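VC0179-like protein (Escherichia coli, PDB 4XJ6) probably links GTP and ATP into cyclic GMP-AMP, as a bacterial, magnesium-dependent homologue of cyclic GMP-AMP synthase. Local coordinates at residues A[280-285]-A[367-372]; A[285-290]-A[394-399]; A[304-309]-A[330-335]; A[311-314]-A[320-323]. One frame throughout, in Å; residues are numbered along the deposited sequence.

Contact 1: residues A[280-285]-A[367-372]. With GH3 (3'-deoxy-guanosine-5'-triphosphate), chain D.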
# COMPACT_ATOMS: atom_id res chain seq x y z
N ARG A 280 -10.66 -3.61 8.72
CA ARG A 280 -10.34 -4.91 8.15
C ARG A 280 -11.55 -5.50 7.44
O ARG A 280 -11.45 -6.02 6.33
CB ARG A 280 -9.86 -5.88 9.23
CG ARG A 280 -8.41 -5.70 9.66
CD ARG A 280 -8.04 -6.77 10.68
NE ARG A 280 -6.62 -6.72 11.04
CZ ARG A 280 -5.66 -7.28 10.32
NH1 ARG A 280 -5.95 -7.92 9.20
NH2 ARG A 280 -4.40 -7.19 10.72
N PHE A 281 -12.70 -5.42 8.11
CA PHE A 281 -13.94 -5.99 7.59
C PHE A 281 -14.40 -5.29 6.31
O PHE A 281 -14.87 -5.94 5.37
CB PHE A 281 -15.04 -5.91 8.66
CG PHE A 281 -14.74 -6.72 9.89
CD1 PHE A 281 -13.83 -7.76 9.86
CD2 PHE A 281 -15.37 -6.43 11.10
CE1 PHE A 281 -13.55 -8.50 10.99
CE2 PHE A 281 -15.09 -7.16 12.23
CZ PHE A 281 -14.18 -8.20 12.18
N MET A 282 -14.26 -3.97 6.28
CA MET A 282 -14.65 -3.19 5.10
C MET A 282 -13.72 -3.50 3.93
O MET A 282 -14.17 -3.55 2.78
CB MET A 282 -14.63 -1.70 5.41
CG MET A 282 -15.80 -1.23 6.27
SD MET A 282 -17.40 -1.82 5.67
CE MET A 282 -17.38 -1.24 3.97
N LYS A 283 -12.44 -3.69 4.22
CA LYS A 283 -11.47 -4.05 3.19
C LYS A 283 -11.75 -5.46 2.68
O LYS A 283 -11.56 -5.74 1.50
CB LYS A 283 -10.05 -3.94 3.73
CG LYS A 283 -9.60 -2.52 4.00
CD LYS A 283 -8.30 -2.47 4.79
CE LYS A 283 -7.14 -3.07 4.00
NZ LYS A 283 -5.85 -2.94 4.74
N ALA A 284 -12.18 -6.33 3.58
CA ALA A 284 -12.59 -7.68 3.21
C ALA A 284 -13.81 -7.63 2.30
O ALA A 284 -13.89 -8.36 1.31
CB ALA A 284 -12.88 -8.51 4.45
N TRP A 285 -14.75 -6.75 2.63
CA TRP A 285 -15.93 -6.54 1.80
C TRP A 285 -15.53 -6.06 0.41
O TRP A 285 -16.08 -6.51 -0.59
CB TRP A 285 -16.88 -5.54 2.45
CG TRP A 285 -17.89 -4.97 1.49
CD1 TRP A 285 -19.08 -5.53 1.12
CD2 TRP A 285 -17.79 -3.73 0.77
NE1 TRP A 285 -19.73 -4.72 0.23
CE2 TRP A 285 -18.96 -3.60 -0.01
CE3 TRP A 285 -16.83 -2.71 0.71
CZ2 TRP A 285 -19.20 -2.51 -0.83
CZ3 TRP A 285 -17.07 -1.62 -0.11
CH2 TRP A 285 -18.24 -1.53 -0.87
N GLU A 367 -24.01 0.93 -1.37
CA GLU A 367 -25.40 0.99 -0.93
C GLU A 367 -25.99 -0.42 -0.77
O GLU A 367 -26.93 -0.62 -0.02
CB GLU A 367 -26.24 1.80 -1.92
CG GLU A 367 -25.92 3.29 -1.91
CD GLU A 367 -26.53 4.03 -3.09
OE1 GLU A 367 -26.87 3.37 -4.09
OE2 GLU A 367 -26.66 5.27 -3.01
N GLY A 368 -25.41 -1.39 -1.47
CA GLY A 368 -25.88 -2.75 -1.40
C GLY A 368 -25.53 -3.45 -0.09
O GLY A 368 -26.20 -4.40 0.31
N LEU A 369 -24.48 -2.97 0.57
CA LEU A 369 -23.98 -3.61 1.78
C LEU A 369 -24.98 -3.63 2.94
O LEU A 369 -25.18 -4.66 3.57
CB LEU A 369 -22.69 -2.93 2.24
CG LEU A 369 -22.09 -3.50 3.54
CD1 LEU A 369 -21.85 -5.00 3.42
CD2 LEU A 369 -20.80 -2.77 3.91
N TYR A 370 -25.58 -2.48 3.22
CA TYR A 370 -26.49 -2.34 4.36
C TYR A 370 -27.67 -3.31 4.27
O TYR A 370 -28.13 -3.83 5.29
CB TYR A 370 -27.01 -0.90 4.45
CG TYR A 370 -27.84 -0.62 5.68
CD1 TYR A 370 -27.34 -0.87 6.95
CD2 TYR A 370 -29.11 -0.08 5.57
CE1 TYR A 370 -28.09 -0.61 8.08
CE2 TYR A 370 -29.87 0.19 6.70
CZ TYR A 370 -29.36 -0.07 7.95
OH TYR A 370 -30.11 0.19 9.07
N GLY A 371 -28.13 -3.57 3.05
CA GLY A 371 -29.24 -4.48 2.84
C GLY A 371 -28.86 -5.92 3.13
O GLY A 371 -29.67 -6.69 3.63
N ILE A 372 -27.62 -6.27 2.81
CA ILE A 372 -27.12 -7.61 3.03
C ILE A 372 -27.01 -7.93 4.53
O ILE A 372 -27.41 -9.00 4.98
CB ILE A 372 -25.74 -7.80 2.37
CG1 ILE A 372 -25.88 -7.78 0.84
CG2 ILE A 372 -25.08 -9.08 2.85
CD1 ILE A 372 -24.56 -7.74 0.11
PG GH3 D . -3.90 -2.61 1.79
O1G GH3 D . -5.14 -2.75 0.94
O2G GH3 D . -2.67 -2.48 0.93
O3G GH3 D . -3.76 -3.82 2.67
O3B GH3 D . -4.10 -1.29 2.70
PB GH3 D . -3.01 -0.10 2.75
O1B GH3 D . -3.16 0.66 4.05
O2B GH3 D . -1.59 -0.62 2.67
O3A GH3 D . -3.38 0.86 1.51
PA GH3 D . -2.43 1.05 0.23
O1A GH3 D . -3.29 1.39 -0.97
O2A GH3 D . -1.59 -0.17 -0.04
O5' GH3 D . -1.46 2.29 0.57
C5' GH3 D . -0.34 2.13 1.40
C4' GH3 D . 0.14 3.50 1.87
O4' GH3 D . 0.27 4.35 0.75
C3' GH3 D . -0.83 4.18 2.82
C2' GH3 D . -0.66 5.65 2.49
O2' GH3 D . 0.28 6.23 3.37
C1' GH3 D . -0.11 5.68 1.07
N9 GH3 D . -1.19 6.07 0.16
C8 GH3 D . -1.88 5.22 -0.67
N7 GH3 D . -2.79 5.93 -1.36
C5 GH3 D . -2.69 7.23 -0.99
C6 GH3 D . -3.37 8.37 -1.39
O6 GH3 D . -4.26 8.30 -2.24
N1 GH3 D . -3.05 9.59 -0.83
C2 GH3 D . -2.05 9.67 0.12
N2 GH3 D . -1.74 10.85 0.65
N3 GH3 D . -1.37 8.53 0.50
C4 GH3 D . -1.69 7.33 -0.04
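Leu369 of helix 357-377 sets its forked end against Met282 and Trp285 of helix 274-289, and everything that crosses is apolar. In the CH-pi contact, Leu369 CD2 stands over the five-membered ring of Trp285, 4.2 Å from the centroid and only 4° off the ring normal. The other branch reaches the ring as well, Leu369 CD1 lying 3.6 Å from Trp285 CD1. Aliphatic packing completes the grip: Met282 CE comes within 3.7 Å of Leu369 CD2, because the methionine chain is bent at chi2 (-49°) and again at chi3, which brings its thioether end round to a partner that its CB does not face. Phe393 packs on Trp285 and Ala392 on Leu369, both from helix 382-393.

The polar bonds belong to the other side of helix 274-289. Lys283 NZ donates to the triphosphate at O3G (3.1 Å) and at the bridging O3B (3.2 Å), and to Thr117 O as well. Arg280 forms a salt bridge with Asp116. The helix is thus two-sided: greasy branches seat it in the helical C-terminal domain, while its lysine points into the nucleotide pocket and probably offsets part of the phosphate charge.

Contact 2: residues A[285-290]-A[394-399]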
# COMPACT_ATOMS: atom_id res chain seq x y z
N TRP A 285 -14.75 -6.75 2.63
CA TRP A 285 -15.93 -6.54 1.80
C TRP A 285 -15.53 -6.06 0.41
O TRP A 285 -16.08 -6.51 -0.59
CB TRP A 285 -16.88 -5.54 2.45
CG TRP A 285 -17.89 -4.97 1.49
CD1 TRP A 285 -19.08 -5.53 1.12
CD2 TRP A 285 -17.79 -3.73 0.77
NE1 TRP A 285 -19.73 -4.72 0.23
CE2 TRP A 285 -18.96 -3.60 -0.01
CE3 TRP A 285 -16.83 -2.71 0.71
CZ2 TRP A 285 -19.20 -2.51 -0.83
CZ3 TRP A 285 -17.07 -1.62 -0.11
CH2 TRP A 285 -18.24 -1.53 -0.87
N ARG A 286 -14.57 -5.14 0.36
CA ARG A 286 -14.07 -4.62 -0.91
C ARG A 286 -13.42 -5.73 -1.73
O ARG A 286 -13.64 -5.83 -2.94
CB ARG A 286 -13.07 -3.48 -0.67
CG ARG A 286 -12.40 -2.96 -1.95
CD ARG A 286 -10.97 -3.45 -2.10
NE ARG A 286 -10.01 -2.54 -1.49
CZ ARG A 286 -9.10 -2.90 -0.58
NH1 ARG A 286 -9.01 -4.16 -0.19
NH2 ARG A 286 -8.27 -1.99 -0.09
N ASP A 287 -12.61 -6.55 -1.07
CA ASP A 287 -11.92 -7.65 -1.75
C ASP A 287 -12.89 -8.70 -2.26
O ASP A 287 -12.62 -9.38 -3.24
CB ASP A 287 -10.89 -8.29 -0.81
CG ASP A 287 -9.75 -7.36 -0.48
OD1 ASP A 287 -9.61 -6.33 -1.16
OD2 ASP A 287 -8.98 -7.66 0.46
N ALA A 288 -14.03 -8.83 -1.58
CA ALA A 288 -15.06 -9.78 -1.98
C ALA A 288 -15.85 -9.28 -3.18
O ALA A 288 -16.18 -10.06 -4.08
CB ALA A 288 -15.98 -10.07 -0.81
N GLN A 289 -16.16 -7.99 -3.19
CA GLN A 289 -16.95 -7.41 -4.27
C GLN A 289 -16.09 -7.14 -5.51
O GLN A 289 -16.56 -7.25 -6.64
CB GLN A 289 -17.62 -6.12 -3.81
CG GLN A 289 -18.45 -6.26 -2.54
CD GLN A 289 -19.46 -7.39 -2.63
OE1 GLN A 289 -20.13 -7.57 -3.64
NE2 GLN A 289 -19.57 -8.16 -1.55
N TRP A 290 -14.83 -6.78 -5.28
CA TRP A 290 -13.89 -6.53 -6.37
C TRP A 290 -12.73 -7.52 -6.34
O TRP A 290 -11.98 -7.57 -5.37
CB TRP A 290 -13.32 -5.10 -6.28
CG TRP A 290 -14.26 -4.00 -6.68
CD1 TRP A 290 -14.42 -3.46 -7.92
CD2 TRP A 290 -15.14 -3.27 -5.81
NE1 TRP A 290 -15.36 -2.46 -7.89
CE2 TRP A 290 -15.81 -2.32 -6.61
CE3 TRP A 290 -15.43 -3.33 -4.44
CZ2 TRP A 290 -16.76 -1.44 -6.08
CZ3 TRP A 290 -16.36 -2.46 -3.92
CH2 TRP A 290 -17.02 -1.52 -4.74
N GLY A 394 -17.63 -12.42 1.57
CA GLY A 394 -17.13 -13.61 0.91
C GLY A 394 -17.21 -14.82 1.82
O GLY A 394 -17.34 -14.68 3.04
N LYS A 395 -17.15 -16.01 1.23
CA LYS A 395 -17.17 -17.24 2.01
C LYS A 395 -15.82 -17.46 2.67
O LYS A 395 -14.91 -18.05 2.09
CB LYS A 395 -17.54 -18.43 1.12
CG LYS A 395 -17.57 -19.77 1.86
CD LYS A 395 -17.75 -20.92 0.89
CE LYS A 395 -17.48 -22.26 1.57
NZ LYS A 395 -17.54 -23.40 0.61
N ARG A 396 -15.68 -16.97 3.90
CA ARG A 396 -14.45 -17.13 4.67
C ARG A 396 -14.78 -17.82 5.98
O ARG A 396 -14.20 -18.85 6.32
CB ARG A 396 -13.78 -15.78 4.93
CG ARG A 396 -13.56 -14.93 3.69
CD ARG A 396 -12.19 -14.28 3.74
NE ARG A 396 -12.16 -13.01 3.03
CZ ARG A 396 -11.06 -12.32 2.78
NH1 ARG A 396 -9.88 -12.78 3.17
NH2 ARG A 396 -11.13 -11.17 2.12
N VAL A 397 -15.71 -17.23 6.72
CA VAL A 397 -16.28 -17.89 7.89
C VAL A 397 -17.29 -18.91 7.42
O VAL A 397 -18.18 -18.60 6.63
CB VAL A 397 -16.95 -16.88 8.85
CG1 VAL A 397 -17.63 -17.61 10.01
CG2 VAL A 397 -15.93 -15.88 9.35
N THR A 398 -17.15 -20.14 7.90
CA THR A 398 -18.00 -21.23 7.43
C THR A 398 -18.78 -21.86 8.57
O THR A 398 -19.66 -22.69 8.36
CB THR A 398 -17.16 -22.31 6.72
OG1 THR A 398 -16.11 -22.74 7.60
CG2 THR A 398 -16.56 -21.77 5.44
N ASN A 399 -18.44 -21.45 9.79
CA ASN A 399 -19.09 -21.98 10.99
C ASN A 399 -20.35 -21.21 11.35
O ASN A 399 -20.29 -20.16 12.00
CB ASN A 399 -18.10 -21.97 12.15
CG ASN A 399 -18.61 -22.75 13.36
OD1 ASN A 399 -19.68 -23.36 13.31
ND2 ASN A 399 -17.84 -22.73 14.44
O HOH W 1 -9.15 -9.81 1.93
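Ala288 CB rests 3.7 Å from Gly394 N, at a place where two helices of the cyclic GMP-AMP synthase C-terminal domain end side by side: helix 274-289 stops just beyond the alanine, and helix 382-393 stops at the glycine. Gly394 turns the chain out with a positive phi (83°) and, having no side chain, lays its backbone against the alanine methyl. Beside this van der Waals touch, Arg396 reaches across toward helix 274-289, roughly at right angles to its axis, and Asp287 CB meets the edge of its guanidinium, 4.1 Å from NH2. The charges themselves stay apart, with Asp287 OD2 4.4 Å from Arg396 NH2, beyond a salt bridge. A water probably spans them; it donates to Asp287 OD2 (2.6 Å), but its link to Arg396 NH2 is modelled too short and is doubtful.

The next shell holds these groups in place. Arg396 NH1 donates to Arg120 O, which gives the guanidinium a firm partner away from the aspartate. Asp287 is turned at its other oxygen toward Arg286 in a salt bridge modelled very short. Arg286 NH2 is itself salt-bridged to O1G of the bound nucleotide, so the aspartate is a second-shell neighbour of the triphosphate. Gln289 NE2 holds the closing turn of helix 382-393 through Glu391 O and Ala392 O. Gln289 CG meanwhile lies 3.4 Å above the plane of the Trp285 ring, displaced toward the rim.

Contact 3: residues A[304-309]-A[330-335]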
# COMPACT_ATOMS: atom_id res chain seq x y z
N VAL A 304 -14.52 5.60 7.33
CA VAL A 304 -14.93 4.89 8.53
C VAL A 304 -14.66 5.71 9.79
O VAL A 304 -15.52 5.81 10.67
CB VAL A 304 -14.24 3.52 8.64
CG1 VAL A 304 -14.39 2.94 10.04
CG2 VAL A 304 -14.79 2.56 7.59
N VAL A 305 -13.47 6.30 9.88
CA VAL A 305 -13.13 7.10 11.05
C VAL A 305 -13.98 8.36 11.10
O VAL A 305 -14.27 8.87 12.18
CB VAL A 305 -11.63 7.49 11.08
CG1 VAL A 305 -10.74 6.28 10.87
CG2 VAL A 305 -11.33 8.55 10.05
N ASN A 306 -14.39 8.86 9.93
CA ASN A 306 -15.23 10.05 9.87
C ASN A 306 -16.61 9.74 10.44
O ASN A 306 -17.21 10.56 11.14
CB ASN A 306 -15.34 10.57 8.43
CG ASN A 306 -14.10 11.31 7.98
OD1 ASN A 306 -13.25 11.66 8.80
ND2 ASN A 306 -13.99 11.57 6.68
N ILE A 307 -17.10 8.55 10.12
CA ILE A 307 -18.37 8.07 10.65
C ILE A 307 -18.27 7.81 12.15
O ILE A 307 -19.10 8.28 12.93
CB ILE A 307 -18.83 6.79 9.94
CG1 ILE A 307 -19.10 7.06 8.47
CG2 ILE A 307 -20.06 6.22 10.61
CD1 ILE A 307 -19.39 5.81 7.65
N LEU A 308 -17.25 7.05 12.54
CA LEU A 308 -17.10 6.65 13.93
C LEU A 308 -16.72 7.81 14.84
O LEU A 308 -16.89 7.74 16.06
CB LEU A 308 -16.05 5.54 14.05
CG LEU A 308 -16.43 4.21 13.39
CD1 LEU A 308 -15.43 3.13 13.74
CD2 LEU A 308 -17.84 3.79 13.80
N ASP A 309 -16.20 8.89 14.26
CA ASP A 309 -15.92 10.10 15.02
C ASP A 309 -17.19 10.90 15.25
O ASP A 309 -17.38 11.51 16.30
CB ASP A 309 -14.88 10.97 14.31
CG ASP A 309 -13.46 10.58 14.65
OD1 ASP A 309 -13.21 10.17 15.80
OD2 ASP A 309 -12.58 10.70 13.77
N PRO A 330 -22.20 5.11 2.04
CA PRO A 330 -22.42 5.73 0.73
C PRO A 330 -22.55 7.25 0.80
O PRO A 330 -22.18 7.95 -0.16
CB PRO A 330 -23.73 5.11 0.25
CG PRO A 330 -23.86 3.85 1.02
CD PRO A 330 -23.27 4.14 2.35
N GLU A 331 -23.05 7.77 1.91
CA GLU A 331 -23.24 9.21 2.07
C GLU A 331 -21.91 9.90 2.33
O GLU A 331 -21.73 11.07 1.98
CB GLU A 331 -24.22 9.51 3.20
CG GLU A 331 -25.63 8.99 2.93
CD GLU A 331 -26.23 9.55 1.65
OE1 GLU A 331 -25.97 10.73 1.32
OE2 GLU A 331 -26.96 8.80 0.97
N GLU A 332 -20.97 9.18 2.93
CA GLU A 332 -19.63 9.70 3.14
C GLU A 332 -18.94 9.95 1.81
O GLU A 332 -18.32 11.00 1.61
CB GLU A 332 -18.79 8.73 3.98
CG GLU A 332 -19.10 8.80 5.45
CD GLU A 332 -18.93 10.20 6.00
OE1 GLU A 332 -17.91 10.85 5.68
OE2 GLU A 332 -19.81 10.65 6.75
N PHE A 333 -19.05 8.99 0.90
CA PHE A 333 -18.44 9.10 -0.41
C PHE A 333 -19.23 10.04 -1.31
O PHE A 333 -18.70 10.56 -2.29
CB PHE A 333 -18.31 7.71 -1.06
CG PHE A 333 -17.17 6.90 -0.52
CD1 PHE A 333 -17.24 6.32 0.73
CD2 PHE A 333 -16.02 6.72 -1.27
CE1 PHE A 333 -16.19 5.58 1.23
CE2 PHE A 333 -14.96 5.98 -0.78
CZ PHE A 333 -15.05 5.40 0.48
N ASN A 334 -20.50 10.26 -0.98
CA ASN A 334 -21.31 11.25 -1.68
C ASN A 334 -20.93 12.66 -1.24
O ASN A 334 -21.00 13.61 -2.03
CB ASN A 334 -22.80 11.01 -1.43
CG ASN A 334 -23.38 9.98 -2.38
OD1 ASN A 334 -22.95 9.86 -3.52
ND2 ASN A 334 -24.38 9.24 -1.91
N ARG A 335 -20.53 12.79 0.02
CA ARG A 335 -20.04 14.06 0.54
C ARG A 335 -18.64 14.36 0.02
O ARG A 335 -18.21 15.51 -0.01
CB ARG A 335 -20.00 14.04 2.07
CG ARG A 335 -21.36 14.16 2.74
CD ARG A 335 -21.21 14.14 4.25
NE ARG A 335 -22.47 14.41 4.94
CZ ARG A 335 -22.59 14.53 6.26
NH1 ARG A 335 -21.52 14.41 7.03
NH2 ARG A 335 -23.77 14.78 6.80
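The carboxylate of Glu332 is approached from one side by two residues of helix 297-310. Ile307 CG1 sits above its plane, shifted toward the CG end and 4.0 Å from Glu332 CD. Asn306 CB comes to OE1 from that same side, at 3.8 Å. The Asn306 amide is turned 63° against the carboxylate, and its ND2 remains 4.1 Å from Glu332 OE1, so the asparagine meets the acid mainly through its CB. Toward the CG end, on that same side, the contact is purely aliphatic: Ile307 CG1 lies 3.5 Å from Glu332 CG, and the isoleucine CD1 is 3.7 Å from that same CG. A bend at chi2 (-56°) curls the glutamate so that its methylene, not only its oxygens, faces the neighbour.

The two helices are consecutive in the largely helical C-terminal domain, and helix 318-335 is kinked here, at Pro330, where two backbone N atoms lack bonds to the preceding turn. OE2 of the largely buried Glu332 is salt-bridged to Arg310, the last residue of helix 297-310, which would help to keep the acid ionised. Phe333, from the same helix as Glu332, packs on Leu300 and Ala303 and meets Phe349 edge-to-face, while Pro330 leans on Met366 of helix 357-377.

Contact 4: residues A[311-314]-A[320-323]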
# COMPACT_ATOMS: atom_id res chain seq x y z
N GLU A 311 -20.57 9.71 14.85
CA GLU A 311 -21.73 8.99 15.35
C GLU A 311 -21.42 8.18 16.60
O GLU A 311 -20.42 7.47 16.66
CB GLU A 311 -22.29 8.07 14.26
CG GLU A 311 -22.37 8.72 12.88
CD GLU A 311 -23.48 9.74 12.76
OE1 GLU A 311 -24.27 9.89 13.71
OE2 GLU A 311 -23.57 10.40 11.70
N SER A 312 -22.30 8.28 17.60
CA SER A 312 -22.17 7.48 18.81
C SER A 312 -22.42 6.00 18.51
O SER A 312 -23.35 5.66 17.79
CB SER A 312 -23.14 7.97 19.88
OG SER A 312 -24.48 7.68 19.53
N HIS A 313 -21.58 5.13 19.06
CA HIS A 313 -21.73 3.70 18.83
C HIS A 313 -21.14 2.88 19.97
O HIS A 313 -20.52 3.42 20.88
CB HIS A 313 -21.06 3.31 17.50
CG HIS A 313 -19.60 3.63 17.45
ND1 HIS A 313 -19.13 4.90 17.19
CD2 HIS A 313 -18.51 2.85 17.61
CE1 HIS A 313 -17.81 4.88 17.20
NE2 HIS A 313 -17.41 3.65 17.45
N ASN A 314 -21.35 1.57 19.91
CA ASN A 314 -20.74 0.65 20.85
C ASN A 314 -19.68 -0.18 20.13
O ASN A 314 -20.01 -1.08 19.36
CB ASN A 314 -21.80 -0.26 21.49
CG ASN A 314 -21.26 -1.04 22.68
OD1 ASN A 314 -20.07 -1.32 22.78
ND2 ASN A 314 -22.16 -1.39 23.60
N GLY A 320 -23.84 -4.14 15.37
CA GLY A 320 -24.47 -2.84 15.26
C GLY A 320 -23.56 -1.82 14.61
O GLY A 320 -24.00 -1.03 13.78
N THR A 321 -22.28 -1.83 14.99
CA THR A 321 -21.31 -0.88 14.46
C THR A 321 -21.12 -1.03 12.95
O THR A 321 -21.08 -0.03 12.22
CB THR A 321 -19.94 -1.04 15.15
OG1 THR A 321 -20.07 -0.69 16.54
CG2 THR A 321 -18.90 -0.14 14.50
N MET A 322 -21.02 -2.27 12.47
CA MET A 322 -20.88 -2.52 11.04
C MET A 322 -22.13 -2.10 10.29
O MET A 322 -22.05 -1.63 9.15
CB MET A 322 -20.58 -4.00 10.78
CG MET A 322 -19.15 -4.42 11.10
SD MET A 322 -17.92 -3.48 10.17
CE MET A 322 -18.31 -3.97 8.50
N LYS A 323 -23.28 -2.27 10.92
CA LYS A 323 -24.55 -1.84 10.35
C LYS A 323 -24.61 -0.32 10.25
O LYS A 323 -25.11 0.23 9.27
CB LYS A 323 -25.73 -2.37 11.17
CG LYS A 323 -26.06 -3.83 10.92
CD LYS A 323 -27.00 -4.38 11.98
CE LYS A 323 -28.26 -3.54 12.08
NZ LYS A 323 -29.10 -3.96 13.24
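Thr321 OG1 lies between two backbone carbonyls: it hydrogen-bonds to Asp317 O, one turn back in its own helix, and Asn314 O approaches to 2.8 Å from the loop. The threonine hydroxyl sits beside its own backbone N (chi1 -65°), which directs it back along the helix to the Asp317 carbonyl; Asp317 OD1 also accepts weakly from Gly320 N. Across the same gap His313 CD2 is 4.0 Å from Thr321 OG1, a loose oblique approach.

The imidazole is fixed at both nitrogens. His313 ND1 donates to Glu311 O at 2.9 Å, a nearly straight bond (167°) with the acceptor in the ring plane, and the donor tilts modestly from the carbonyl plane. NE2 hydrogen-bonds to NE2 of His274, whose ring stands steeply to it.

The loop therefore bridges helix 297-310 to helix 318-335, with His313 packed on Leu308 of the first and Leu324 of the second. Thr321 also touches Val278 of helix 274-289, and Lys323 forms a salt bridge with Glu377 at the end of helix 357-377.

How the contacts relate
All four contacts lie in the helical C-terminal domain. From the N-terminal side, helix 274-289 opens two long loops: contact 1 closes 280-285 on helix 357-377, and contact 2 closes 285-290 on the tail after helix 382-393. Their segments alternate, so they cross, sharing Trp285. Inside both loops lies contact 3, which joins helices 297-310 and 318-335, and within that lies contact 4, which closes the loop 311-314 onto the start of helix 318-335. Contact 3 touches contact 1 where Glu367 packs on Pro330, and contact 4 does so through Met322 on Met282. Contacts 3 and 4 meet at Leu308, whereas contact 2 touches neither of them.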